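Local atomic coordinates of Low density lipoprotein receptor adapter protein 1 (Rattus norvegicus, PDB entry 3SO6), a protein that serves as a clathrin-associated sorting adaptor, its phosphotyrosine-binding domain recognising the NPXY motif of the LDL receptor for endocytosis. Residues Lys85-Ile90 with Gln113-Thr118. Sequence-based numbering, arbitrary orientation.
Sequences KVFAYI and QAVTLT
Next to V115 and T116, the two helix residues that meet F87 of the strand, the carbonyl oxygen of A114 is gripped twice by T118. The side-chain OG1 of T118 lies 2.7 Å from A114 O, and T118 N reaches the same oxygen from the opposite face of the carbonyl plane in the usual helical bond. Threonine suits this turn because its hydroxyl can fold back onto its own helix.

Across the contact no hydrogen bond forms, and the F87 ring does the work. V115 CG1 sits over the centre of one face in a CH-pi contact, 3.5 Å from the F87 ring centroid and only 6° off the ring normal. It gets there because CG1 is anti to the V115 backbone N (chi1 -179°), a placement favoured by the beta-branch of valine, which restricts chi1 on a helix. T116 meets the same ring at its edge, in plane, with OG1 3.2 Å from F87 CD1. This is only a close contact, though the slightly positive aromatic C-H rim suits a nearby oxygen; the hydroxyl can be buried here because it hydrogen-bonds to A112 O, one turn back. Replacing F87 by alanine would take away the face under V115 CG1 and the edge beside T116 OG1, and is likely to open a gap between sheet and helix.

F87 also touches C77 and F104 on the strands flanking its own, so the ring joins the sheet to helix 109-131, the C-terminal helix of the PTB fold. T116 packs on an aromatic side chain of the bound receptor peptide too; the chemistry thus implies an apolar seat, with the T116 hydroxyl at its edge satisfied by A112 O, behind a peptide-binding helix.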
loop_
_atom_site.group_PDB
_atom_site.type_symbol
_atom_site.label_atom_id
_atom_site.label_comp_id
_atom_site.label_asym_id
_atom_site.label_seq_id
_atom_site.Cartn_x
_atom_site.Cartn_y
_atom_site.Cartn_z
ATOM N N LYS A 85 10.120 2.123 -9.885
ATOM C CA LYS A 85 10.634 1.831 -8.517
ATOM C C LYS A 85 9.567 2.094 -7.478
ATOM O O LYS A 85 9.861 1.983 -6.263
ATOM C CB LYS A 85 11.874 2.662 -8.190
ATOM C CG LYS A 85 13.020 2.330 -9.138
ATOM C CD LYS A 85 14.177 3.363 -8.983
ATOM C CE LYS A 85 15.221 3.285 -10.086
ATOM N NZ LYS A 85 16.288 4.311 -9.775
ATOM N N VAL A 86 8.333 2.424 -7.891
ATOM C CA VAL A 86 7.298 2.833 -6.866
ATOM C C VAL A 86 6.297 1.713 -6.632
ATOM O O VAL A 86 5.773 1.152 -7.596
ATOM C CB VAL A 86 6.574 4.130 -7.323
ATOM C CG1 VAL A 86 5.432 4.500 -6.383
ATOM C CG2 VAL A 86 7.616 5.283 -7.480
ATOM N N PHE A 87 6.128 1.427 -5.349
ATOM C CA PHE A 87 5.010 0.608 -4.892
ATOM C C PHE A 87 3.943 1.555 -4.301
ATOM O O PHE A 87 4.313 2.501 -3.561
ATOM C CB PHE A 87 5.522 -0.330 -3.803
ATOM C CG PHE A 87 4.370 -0.901 -2.984
ATOM C CD1 PHE A 87 3.515 -1.885 -3.521
ATOM C CD2 PHE A 87 4.102 -0.421 -1.691
ATOM C CE1 PHE A 87 2.421 -2.365 -2.796
ATOM C CE2 PHE A 87 2.962 -0.846 -1.020
ATOM C CZ PHE A 87 2.144 -1.822 -1.541
ATOM N N ALA A 88 2.672 1.298 -4.578
ATOM C CA ALA A 88 1.638 2.127 -3.966
ATOM C C ALA A 88 0.446 1.255 -3.609
ATOM O O ALA A 88 0.161 0.193 -4.238
ATOM C CB ALA A 88 1.226 3.318 -4.882
ATOM N N TYR A 89 -0.311 1.726 -2.642
ATOM C CA TYR A 89 -1.643 1.126 -2.363
ATOM C C TYR A 89 -2.710 2.148 -2.305
ATOM O O TYR A 89 -2.395 3.358 -2.104
ATOM C CB TYR A 89 -1.602 0.227 -1.108
ATOM C CG TYR A 89 -1.404 0.960 0.196
ATOM C CD1 TYR A 89 -2.501 1.573 0.819
ATOM C CD2 TYR A 89 -0.137 1.143 0.756
ATOM C CE1 TYR A 89 -2.365 2.292 1.969
ATOM C CE2 TYR A 89 0.028 1.873 2.000
ATOM C CZ TYR A 89 -1.120 2.431 2.565
ATOM O OH TYR A 89 -0.975 3.166 3.727
ATOM N N ILE A 90 -3.959 1.744 -2.493
ATOM C CA ILE A 90 -5.104 2.654 -2.278
ATOM C C ILE A 90 -5.819 2.079 -1.019
ATOM O O ILE A 90 -6.095 0.846 -0.975
ATOM C CB ILE A 90 -6.031 2.713 -3.481
ATOM C CG1 ILE A 90 -5.252 3.271 -4.700
ATOM C CG2 ILE A 90 -7.222 3.587 -3.204
ATOM C CD1 ILE A 90 -6.008 3.237 -6.035
ATOM N N GLN A 113 8.219 -4.716 -7.242
ATOM C CA GLN A 113 7.483 -5.911 -7.639
ATOM C C GLN A 113 7.318 -6.860 -6.443
ATOM O O GLN A 113 6.239 -7.455 -6.244
ATOM C CB GLN A 113 8.182 -6.636 -8.797
ATOM C CG GLN A 113 8.170 -5.828 -10.067
ATOM C CD GLN A 113 8.905 -6.473 -11.198
ATOM O OE1 GLN A 113 9.702 -7.371 -11.019
ATOM N NE2 GLN A 113 8.677 -5.969 -12.394
ATOM N N ALA A 114 8.392 -7.057 -5.678
ATOM C CA ALA A 114 8.303 -7.968 -4.516
ATOM C C ALA A 114 7.297 -7.487 -3.513
ATOM O O ALA A 114 6.560 -8.275 -2.893
ATOM C CB ALA A 114 9.718 -8.118 -3.842
ATOM N N VAL A 115 7.283 -6.202 -3.256
ATOM C CA VAL A 115 6.302 -5.648 -2.271
ATOM C C VAL A 115 4.878 -5.889 -2.785
ATOM O O VAL A 115 4.023 -6.376 -2.022
ATOM C CB VAL A 115 6.506 -4.158 -2.038
ATOM C CG1 VAL A 115 5.470 -3.698 -0.987
ATOM C CG2 VAL A 115 7.948 -3.922 -1.480
ATOM N N THR A 116 4.623 -5.594 -4.064
ATOM C CA THR A 116 3.274 -5.765 -4.629
ATOM C C THR A 116 2.826 -7.214 -4.524
ATOM O O THR A 116 1.674 -7.506 -4.188
ATOM C CB THR A 116 3.206 -5.159 -6.029
ATOM O OG1 THR A 116 3.861 -3.879 -6.037
ATOM C CG2 THR A 116 1.823 -5.140 -6.473
ATOM N N LEU A 117 3.736 -8.148 -4.866
ATOM C CA LEU A 117 3.405 -9.571 -4.837
ATOM C C LEU A 117 3.137 -10.027 -3.388
ATOM O O LEU A 117 2.333 -10.937 -3.166
ATOM C CB LEU A 117 4.535 -10.367 -5.446
ATOM C CG LEU A 117 4.579 -10.199 -6.988
ATOM C CD1 LEU A 117 5.887 -10.761 -7.480
ATOM C CD2 LEU A 117 3.441 -10.801 -7.701
ATOM N N THR A 118 3.851 -9.453 -2.431
ATOM C CA THR A 118 3.660 -9.811 -1.015
ATOM C C THR A 118 2.278 -9.298 -0.569
ATOM O O THR A 118 1.557 -10.011 0.145
ATOM C CB THR A 118 4.759 -9.216 -0.173
ATOM O OG1 THR A 118 5.992 -9.718 -0.660
ATOM C CG2 THR A 118 4.607 -9.596 1.260
#